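Local coordinates for protein 1-deoxy-D-xylulose 5-phosphate reductoisomerase (Moraxella catarrhalis, PDB 4ZQG) that catalyses the NAD(P)H-dependent rearrangement and reduction of 1-deoxy-D-xylulose 5-phosphate to 2-C-methyl-D-erythritol 4-phosphate in the MEP pathway of isoprenoid biosynthesis, at residues A[16-19]-A[20-24]; A[211-214]-A[215-218]. All blocks are in the same frame, centred on the assembly; numbering follows the deposited sequence.

Contact 1: residues A[16-19]-A[20-24]. With NAD (nicotinamide-adenine-dinucleotide), chain C.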
ATOM      1  N   GLY A  16      29.067  -5.072  -6.937  1.00 52.04           N
ATOM      2  CA  GLY A  16      28.106  -6.158  -7.042  1.00 52.52           C
ATOM      3  C   GLY A  16      26.781  -5.720  -7.651  1.00 52.94           C
ATOM      4  O   GLY A  16      26.649  -4.616  -8.205  1.00 53.22           O
ATOM      5  N   SER A  17      25.792  -6.593  -7.511  1.00 53.51           N
ATOM      6  CA  SER A  17      24.484  -6.421  -8.131  1.00 53.97           C
ATOM      7  C   SER A  17      23.803  -5.140  -7.621  1.00 51.24           C
ATOM      8  O   SER A  17      23.389  -4.260  -8.388  1.00 48.53           O
ATOM      9  CB  SER A  17      23.653  -7.644  -7.761  1.00 55.83           C
ATOM     10  OG  SER A  17      22.624  -7.824  -8.678  1.00 61.64           O
ATOM     11  N   ILE A  18      23.763  -5.035  -6.293  1.00 49.96           N
ATOM     12  CA  ILE A  18      23.181  -3.905  -5.621  1.00 49.87           C
ATOM     13  C   ILE A  18      23.936  -2.646  -6.071  1.00 49.70           C
ATOM     14  O   ILE A  18      23.337  -1.624  -6.423  1.00 50.68           O
ATOM     15  CB  ILE A  18      23.178  -4.129  -4.072  1.00 49.59           C
ATOM     16  CG1 ILE A  18      22.189  -5.195  -3.691  1.00 50.44           C
ATOM     17  CG2 ILE A  18      22.850  -2.865  -3.321  1.00 49.10           C
ATOM     18  CD1 ILE A  18      20.722  -4.836  -3.929  1.00 51.69           C
ATOM     19  N   GLY A  19      25.252  -2.727  -6.086  1.00 49.85           N
ATOM     20  CA  GLY A  19      26.064  -1.599  -6.511  1.00 49.76           C
ATOM     21  C   GLY A  19      25.771  -1.145  -7.906  1.00 49.87           C
ATOM     22  O   GLY A  19      25.642   0.044  -8.147  1.00 48.90           O
ATOM     23  N   ASP A  20      25.664  -2.087  -8.840  1.00 51.27           N
ATOM     24  CA  ASP A  20      25.236  -1.743 -10.198  1.00 52.82           C
ATOM     25  C   ASP A  20      23.947  -0.916 -10.223  1.00 52.15           C
ATOM     26  O   ASP A  20      23.902   0.111 -10.908  1.00 53.20           O
ATOM     27  CB  ASP A  20      25.028  -2.999 -11.045  1.00 55.89           C
ATOM     28  CG  ASP A  20      26.325  -3.671 -11.469  1.00 59.15           C
ATOM     29  OD1 ASP A  20      26.220  -4.792 -11.991  1.00 63.82           O
ATOM     30  OD2 ASP A  20      27.442  -3.121 -11.311  1.00 61.64           O
ATOM     31  N   SER A  21      22.905  -1.357  -9.484  1.00 50.57           N
ATOM     32  CA  SER A  21      21.624  -0.678  -9.507  1.00 49.90           C
ATOM     33  C   SER A  21      21.699   0.694  -8.906  1.00 49.54           C
ATOM     34  O   SER A  21      21.064   1.609  -9.410  1.00 49.28           O
ATOM     35  CB  SER A  21      20.563  -1.457  -8.757  1.00 50.80           C
ATOM     36  OG  SER A  21      20.240  -2.658  -9.426  1.00 51.33           O
ATOM     37  N   THR A  22      22.457   0.830  -7.810  1.00 48.96           N
ATOM     38  CA  THR A  22      22.642   2.125  -7.138  1.00 47.92           C
ATOM     39  C   THR A  22      23.256   3.075  -8.136  1.00 48.14           C
ATOM     40  O   THR A  22      22.748   4.172  -8.401  1.00 48.34           O
ATOM     41  CB  THR A  22      23.526   1.952  -5.899  1.00 47.73           C
ATOM     42  OG1 THR A  22      22.977   0.911  -5.084  1.00 47.88           O
ATOM     43  CG2 THR A  22      23.623   3.187  -5.086  1.00 47.75           C
ATOM     44  N   LEU A  23      24.330   2.632  -8.745  1.00 48.11           N
ATOM     45  CA  LEU A  23      25.055   3.504  -9.663  1.00 49.16           C
ATOM     46  C   LEU A  23      24.199   3.843 -10.831  1.00 49.51           C
ATOM     47  O   LEU A  23      24.290   4.960 -11.355  1.00 50.84           O
ATOM     48  CB  LEU A  23      26.419   2.895 -10.096  1.00 49.08           C
ATOM     49  CG  LEU A  23      27.387   2.871  -8.895  1.00 48.68           C
ATOM     50  CD1 LEU A  23      28.668   2.098  -9.111  1.00 48.83           C
ATOM     51  CD2 LEU A  23      27.650   4.286  -8.434  1.00 48.75           C
ATOM     52  N   ALA A  24      23.331   2.916 -11.243  1.00 49.68           N
ATOM     53  CA  ALA A  24      22.469   3.202 -12.411  1.00 49.51           C
ATOM     54  C   ALA A  24      21.539   4.360 -12.123  1.00 50.61           C
ATOM     55  O   ALA A  24      21.223   5.150 -13.020  1.00 53.15           O
ATOM     56  CB  ALA A  24      21.739   1.972 -12.881  1.00 48.58           C
TER
HETATM   57  PA  NAD C 501      27.195  -9.485  -4.763  1.00 62.32           P
HETATM   58  O1A NAD C 501      27.746 -10.832  -4.441  1.00 61.38           O
HETATM   59  O2A NAD C 501      26.662  -9.167  -6.144  1.00 63.15           O
HETATM   60  O5B NAD C 501      28.196  -8.299  -4.308  1.00 62.55           O
HETATM   61  C5B NAD C 501      28.770  -8.198  -3.015  1.00 63.69           C
HETATM   62  C4B NAD C 501      29.652  -6.945  -2.898  1.00 65.55           C
HETATM   63  O4B NAD C 501      30.346  -7.030  -1.639  1.00 65.62           O
HETATM   64  C3B NAD C 501      30.711  -6.826  -4.002  1.00 66.06           C
HETATM   65  O3B NAD C 501      30.932  -5.468  -4.392  1.00 65.19           O
HETATM   66  C2B NAD C 501      31.960  -7.391  -3.344  1.00 66.67           C
HETATM   67  O2B NAD C 501      33.160  -6.731  -3.745  1.00 67.18           O
HETATM   68  C1B NAD C 501      31.748  -7.180  -1.849  1.00 67.13           C
HETATM   69  N9A NAD C 501      32.319  -8.307  -1.052  1.00 68.81           N
HETATM   70  C8A NAD C 501      32.103  -9.616  -1.271  1.00 69.50           C
HETATM   71  N7A NAD C 501      32.775 -10.382  -0.379  1.00 69.07           N
HETATM   72  C5A NAD C 501      33.444  -9.564   0.433  1.00 68.03           C
HETATM   73  C6A NAD C 501      34.354  -9.779   1.580  1.00 68.92           C
HETATM   74  N6A NAD C 501      34.643 -11.048   2.012  1.00 70.26           N
HETATM   75  N1A NAD C 501      34.853  -8.659   2.143  1.00 66.69           N
HETATM   76  C2A NAD C 501      34.569  -7.406   1.679  1.00 67.37           C
HETATM   77  N3A NAD C 501      33.755  -7.136   0.632  1.00 66.48           N
HETATM   78  C4A NAD C 501      33.166  -8.182  -0.014  1.00 68.19           C
HETATM   79  O3  NAD C 501      26.032  -9.235  -3.668  1.00 64.62           O
HETATM   80  PN  NAD C 501      24.539  -8.659  -3.866  1.00 60.55           P
HETATM   81  O1N NAD C 501      23.760  -9.787  -4.506  1.00 60.38           O
HETATM   82  O2N NAD C 501      24.649  -7.256  -4.414  1.00 58.61           O
HETATM   83  O5D NAD C 501      24.159  -8.585  -2.306  1.00 64.61           O
HETATM   84  C5D NAD C 501      24.564  -7.489  -1.482  1.00 65.61           C
HETATM   85  C4D NAD C 501      23.762  -7.487  -0.179  1.00 67.38           C
HETATM   86  O4D NAD C 501      22.448  -6.953  -0.363  1.00 69.58           O
HETATM   87  C3D NAD C 501      23.588  -8.901   0.346  1.00 67.52           C
HETATM   88  O3D NAD C 501      23.635  -8.829   1.766  1.00 65.20           O
HETATM   89  C2D NAD C 501      22.232  -9.329  -0.170  1.00 68.55           C
HETATM   90  O2D NAD C 501      21.671 -10.373   0.639  1.00 68.81           O
HETATM   91  C1D NAD C 501      21.474  -7.997  -0.155  1.00 69.61           C
HETATM   92  N1N NAD C 501      20.414  -7.942  -1.175  1.00 70.35           N
HETATM   93  C2N NAD C 501      20.707  -8.040  -2.495  1.00 69.89           C
HETATM   94  C3N NAD C 501      19.685  -8.020  -3.467  1.00 69.06           C
HETATM   95  C7N NAD C 501      19.969  -8.100  -4.946  1.00 67.87           C
HETATM   96  O7N NAD C 501      19.102  -7.792  -5.745  1.00 65.08           O
HETATM   97  N7N NAD C 501      21.167  -8.488  -5.381  1.00 69.96           N
HETATM   98  C4N NAD C 501      18.371  -7.892  -3.046  1.00 64.65           C
HETATM   99  C5N NAD C 501      18.119  -7.778  -1.701  1.00 64.77           C
HETATM  100  C6N NAD C 501      19.141  -7.808  -0.769  1.00 66.65           C
HETATM  101  O   HOH W   1      20.233  -5.251  -8.054  1.00 52.81           O
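From G16 to A24 the backbone turns into the first coils of helix 17-26, D20 N donating to the carbonyl O of the N-cap residue G16 at 2.8 Å and S21, T22 and L23 repeating the i to i+4 pattern on S17, I18 and G19. This is the dinucleotide-binding start of a Rossmann beta-alpha-beta unit, strand 7-12, helix 17-26, strand 33-39, with the NAD diphosphate at the helix N-terminus. S17 N donates to NAD O2A and I18 N to NAD O2N, each at 3.0 Å and nearly straight, so one backbone N-H serves each phosphate; the helix dipole would probably add to the attraction. G16 N comes within 3.2 Å of NAD O3B on the adenosine ribose. Further along, T22 OG1 is placed beside its own backbone N (chi1 -53°) and folds back on the preceding turn, donating to I18 O at 2.9 Å from above the carbonyl plane. I18 O thus takes two bonds from one residue, T22 N coming nearly in line with the C=O. A water bridges S21 OG and, weakly, S17 O. D20 CG lies 3.4 Å from G16 O, while D20 OD2 makes a salt bridge to K46 NZ. L23 packs against I11, L50 and F54, between strand 7-12 and helix 44-54. The I18 side chain extends to the nicotinamide, its CD1 lying 3.4 Å from NAD C3N.

Contact 2: residues A[211-214]-A[215-218]. With FOM (3-[formyl(hydroxy)amino]propylphosphonic acid), chain E; NAD (nicotinamide-adenine-dinucleotide), chain C.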
ATOM      1  N   VAL A 211      21.000 -21.216  -8.999  1.00 82.55           N
ATOM      2  CA  VAL A 211      21.542 -19.860  -9.017  1.00 83.54           C
ATOM      3  C   VAL A 211      20.686 -18.921  -9.858  1.00 82.80           C
ATOM      4  O   VAL A 211      20.685 -17.722  -9.616  1.00 87.11           O
ATOM      5  CB  VAL A 211      23.014 -19.806  -9.525  1.00 84.01           C
ATOM      6  N   ASN A 212      19.961 -19.455 -10.838  1.00 80.81           N
ATOM      7  CA  ASN A 212      19.194 -18.611 -11.742  1.00 81.80           C
ATOM      8  C   ASN A 212      17.711 -18.566 -11.351  1.00 82.80           C
ATOM      9  O   ASN A 212      17.055 -19.597 -11.133  1.00 82.99           O
ATOM     10  CB  ASN A 212      19.446 -19.007 -13.219  1.00 82.87           C
ATOM     11  CG  ASN A 212      20.869 -18.642 -13.682  1.00 83.07           C
ATOM     12  OD1 ASN A 212      21.266 -17.472 -13.660  1.00 80.77           O
ATOM     13  ND2 ASN A 212      21.651 -19.645 -14.064  1.00 85.44           N
ATOM     14  N   HIS A 213      17.215 -17.341 -11.232  1.00 81.38           N
ATOM     15  CA  HIS A 213      15.932 -17.069 -10.611  1.00 83.66           C
ATOM     16  C   HIS A 213      14.998 -16.548 -11.685  1.00 80.79           C
ATOM     17  O   HIS A 213      15.393 -15.680 -12.447  1.00 78.79           O
ATOM     18  CB  HIS A 213      16.117 -16.015  -9.505  1.00 84.65           C
ATOM     19  CG  HIS A 213      14.914 -15.823  -8.629  1.00 88.25           C
ATOM     20  ND1 HIS A 213      13.738 -15.275  -9.092  1.00 89.06           N
ATOM     21  CD2 HIS A 213      14.707 -16.092  -7.318  1.00 87.36           C
ATOM     22  CE1 HIS A 213      12.852 -15.224  -8.114  1.00 87.64           C
ATOM     23  NE2 HIS A 213      13.414 -15.720  -7.028  1.00 88.28           N
ATOM     24  N   PRO A 214      13.752 -17.056 -11.738  1.00 81.34           N
ATOM     25  CA  PRO A 214      12.781 -16.612 -12.768  1.00 79.97           C
ATOM     26  C   PRO A 214      12.595 -15.087 -12.914  1.00 75.66           C
ATOM     27  O   PRO A 214      12.558 -14.590 -14.027  1.00 75.14           O
ATOM     28  CB  PRO A 214      11.468 -17.268 -12.321  1.00 80.84           C
ATOM     29  CG  PRO A 214      11.892 -18.471 -11.535  1.00 81.74           C
ATOM     30  CD  PRO A 214      13.177 -18.090 -10.850  1.00 82.19           C
ATOM     31  N   ASN A 215      12.500 -14.372 -11.798  1.00 72.71           N
ATOM     32  CA  ASN A 215      12.208 -12.932 -11.773  1.00 71.02           C
ATOM     33  C   ASN A 215      13.286 -11.932 -11.405  1.00 69.49           C
ATOM     34  O   ASN A 215      13.146 -10.744 -11.678  1.00 72.79           O
ATOM     35  CB  ASN A 215      11.087 -12.725 -10.769  1.00 70.81           C
ATOM     36  CG  ASN A 215       9.913 -13.604 -11.060  1.00 69.70           C
ATOM     37  OD1 ASN A 215       9.623 -13.872 -12.232  1.00 63.96           O
ATOM     38  ND2 ASN A 215       9.241 -14.089  -9.995  1.00 70.41           N
ATOM     39  N   TRP A 216      14.343 -12.381 -10.757  1.00 69.07           N
ATOM     40  CA  TRP A 216      15.356 -11.481 -10.213  1.00 67.72           C
ATOM     41  C   TRP A 216      16.733 -11.855 -10.744  1.00 66.08           C
ATOM     42  O   TRP A 216      16.999 -13.038 -10.948  1.00 67.39           O
ATOM     43  CB  TRP A 216      15.415 -11.634  -8.700  1.00 67.69           C
ATOM     44  CG  TRP A 216      14.332 -11.098  -7.921  1.00 66.09           C
ATOM     45  CD1 TRP A 216      13.347 -11.802  -7.290  1.00 67.42           C
ATOM     46  CD2 TRP A 216      14.128  -9.729  -7.585  1.00 66.53           C
ATOM     47  NE1 TRP A 216      12.533 -10.948  -6.592  1.00 65.76           N
ATOM     48  CE2 TRP A 216      12.985  -9.670  -6.759  1.00 64.25           C
ATOM     49  CE3 TRP A 216      14.787  -8.542  -7.910  1.00 64.75           C
ATOM     50  CZ2 TRP A 216      12.492  -8.483  -6.264  1.00 64.61           C
ATOM     51  CZ3 TRP A 216      14.291  -7.358  -7.419  1.00 65.48           C
ATOM     52  CH2 TRP A 216      13.153  -7.335  -6.597  1.00 65.70           C
ATOM     53  N   SER A 217      17.591 -10.853 -10.946  1.00 65.06           N
ATOM     54  CA  SER A 217      19.029 -11.053 -11.163  1.00 65.39           C
ATOM     55  C   SER A 217      19.792 -10.494  -9.982  1.00 64.12           C
ATOM     56  O   SER A 217      19.675  -9.308  -9.675  1.00 64.37           O
ATOM     57  CB  SER A 217      19.496 -10.325 -12.406  1.00 67.99           C
ATOM     58  OG  SER A 217      19.551 -11.220 -13.479  1.00 70.95           O
ATOM     59  N   MET A 218      20.550 -11.344  -9.302  1.00 63.35           N
ATOM     60  CA  MET A 218      21.176 -10.967  -8.045  1.00 63.05           C
ATOM     61  C   MET A 218      22.529 -11.620  -7.908  1.00 63.82           C
ATOM     62  O   MET A 218      22.962 -12.368  -8.793  1.00 60.01           O
ATOM     63  CB  MET A 218      20.287 -11.411  -6.890  1.00 66.33           C
ATOM     64  CG  MET A 218      18.828 -11.005  -7.038  1.00 67.97           C
ATOM     65  SD  MET A 218      17.815 -11.789  -5.783  1.00 75.12           S
ATOM     66  CE  MET A 218      17.593 -13.432  -6.473  1.00 72.19           C
TER
HETATM   67  O2  FOM E 503      15.438 -10.714  -1.636  1.00 59.95           O
HETATM   68  N1  FOM E 503      14.985 -10.281  -2.865  1.00 59.40           N
HETATM   69  C1  FOM E 503      14.620  -9.080  -3.054  1.00 59.35           C
HETATM   70  O1  FOM E 503      14.636  -8.270  -2.142  1.00 58.20           O
HETATM   71  C2  FOM E 503      14.903 -11.322  -3.885  1.00 58.82           C
HETATM   72  C3  FOM E 503      13.873 -12.236  -3.218  1.00 58.85           C
HETATM   73  C4  FOM E 503      13.723 -13.544  -3.944  1.00 59.17           C
HETATM   74  PA1 FOM E 503      12.610 -14.493  -2.932  1.00 58.11           P
HETATM   75  OP1 FOM E 503      11.205 -13.739  -2.962  1.00 65.68           O
HETATM   76  OP2 FOM E 503      13.017 -14.399  -1.530  1.00 60.06           O
HETATM   77  OP3 FOM E 503      12.444 -16.052  -3.369  1.00 57.30           O
HETATM   78  PA  NAD C 501      27.195  -9.485  -4.763  1.00 62.32           P
HETATM   79  O1A NAD C 501      27.746 -10.832  -4.441  1.00 61.38           O
HETATM   80  O2A NAD C 501      26.662  -9.167  -6.144  1.00 63.15           O
HETATM   81  O5B NAD C 501      28.196  -8.299  -4.308  1.00 62.55           O
HETATM   82  C5B NAD C 501      28.770  -8.198  -3.015  1.00 63.69           C
HETATM   83  C4B NAD C 501      29.652  -6.945  -2.898  1.00 65.55           C
HETATM   84  O4B NAD C 501      30.346  -7.030  -1.639  1.00 65.62           O
HETATM   85  C3B NAD C 501      30.711  -6.826  -4.002  1.00 66.06           C
HETATM   86  O3B NAD C 501      30.932  -5.468  -4.392  1.00 65.19           O
HETATM   87  C2B NAD C 501      31.960  -7.391  -3.344  1.00 66.67           C
HETATM   88  O2B NAD C 501      33.160  -6.731  -3.745  1.00 67.18           O
HETATM   89  C1B NAD C 501      31.748  -7.180  -1.849  1.00 67.13           C
HETATM   90  N9A NAD C 501      32.319  -8.307  -1.052  1.00 68.81           N
HETATM   91  C8A NAD C 501      32.103  -9.616  -1.271  1.00 69.50           C
HETATM   92  N7A NAD C 501      32.775 -10.382  -0.379  1.00 69.07           N
HETATM   93  C5A NAD C 501      33.444  -9.564   0.433  1.00 68.03           C
HETATM   94  C6A NAD C 501      34.354  -9.779   1.580  1.00 68.92           C
HETATM   95  N6A NAD C 501      34.643 -11.048   2.012  1.00 70.26           N
HETATM   96  N1A NAD C 501      34.853  -8.659   2.143  1.00 66.69           N
HETATM   97  C2A NAD C 501      34.569  -7.406   1.679  1.00 67.37           C
HETATM   98  N3A NAD C 501      33.755  -7.136   0.632  1.00 66.48           N
HETATM   99  C4A NAD C 501      33.166  -8.182  -0.014  1.00 68.19           C
HETATM  100  O3  NAD C 501      26.032  -9.235  -3.668  1.00 64.62           O
HETATM  101  PN  NAD C 501      24.539  -8.659  -3.866  1.00 60.55           P
HETATM  102  O1N NAD C 501      23.760  -9.787  -4.506  1.00 60.38           O
HETATM  103  O2N NAD C 501      24.649  -7.256  -4.414  1.00 58.61           O
HETATM  104  O5D NAD C 501      24.159  -8.585  -2.306  1.00 64.61           O
HETATM  105  C5D NAD C 501      24.564  -7.489  -1.482  1.00 65.61           C
HETATM  106  C4D NAD C 501      23.762  -7.487  -0.179  1.00 67.38           C
HETATM  107  O4D NAD C 501      22.448  -6.953  -0.363  1.00 69.58           O
HETATM  108  C3D NAD C 501      23.588  -8.901   0.346  1.00 67.52           C
HETATM  109  O3D NAD C 501      23.635  -8.829   1.766  1.00 65.20           O
HETATM  110  C2D NAD C 501      22.232  -9.329  -0.170  1.00 68.55           C
HETATM  111  O2D NAD C 501      21.671 -10.373   0.639  1.00 68.81           O
HETATM  112  C1D NAD C 501      21.474  -7.997  -0.155  1.00 69.61           C
HETATM  113  N1N NAD C 501      20.414  -7.942  -1.175  1.00 70.35           N
HETATM  114  C2N NAD C 501      20.707  -8.040  -2.495  1.00 69.89           C
HETATM  115  C3N NAD C 501      19.685  -8.020  -3.467  1.00 69.06           C
HETATM  116  C7N NAD C 501      19.969  -8.100  -4.946  1.00 67.87           C
HETATM  117  O7N NAD C 501      19.102  -7.792  -5.745  1.00 65.08           O
HETATM  118  N7N NAD C 501      21.167  -8.488  -5.381  1.00 69.96           N
HETATM  119  C4N NAD C 501      18.371  -7.892  -3.046  1.00 64.65           C
HETATM  120  C5N NAD C 501      18.119  -7.778  -1.701  1.00 64.77           C
HETATM  121  C6N NAD C 501      19.141  -7.808  -0.769  1.00 66.65           C
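With CG anti to the backbone N (chi1 -170°) H213 swings its imidazole alongside W216, and the two side chains run side by side in the same direction. They meet as a T-shaped pair, the indole edge turned to one imidazole face at 73° between planes. W216 CD1 lies 3.6 Å from H213 CE1. In the plane of the imidazole, N215 N donates to H213 ND1 at 3.1 Å, a bond from the backbone two residues on to the H213 side chain, across P214. At the other end of the ring H213 NE2 bonds to S190 OG. Both nitrogens therefore have partners, which should restrain rotation of the ring. N215 ND2 in turn bonds to P256 O. Across the loop the M218 chain bends at chi3, bringing CE to 4.0 Å from H213 CD2. M218 SD lies 3.5 Å from FOM C2. The same inhibitor carbon lies over one face of the indole, 3.6 Å from W216 NE1. M218 CB packs 3.4 Å from NAD N7N. The propyl chain of fosmidomycin and the nicotinamide amide are thus lined by one short loop, as in the active-site flap of DXP reductoisomerases that closes over bound fosmidomycin.

Overall arrangement
Contact 1 comes first along the chain, on helix 17-26 of the N-terminal Rossmann domain with its seven-stranded parallel sheet; contact 2 follows much later, in the loop between helices 207-211 and 220-228, beyond the last strand of that sheet. Their centres are about 15 Å apart, yet both touch NAD and they pack directly on each other, S17 OG lying 3.4 Å from S217 O. What the two sites share is the nicotinamide end of the cofactor. Cofactor and inhibitor therefore lie where the two regions meet, consistent with hydride transfer from the nicotinamide to a substrate bound where fosmidomycin lies.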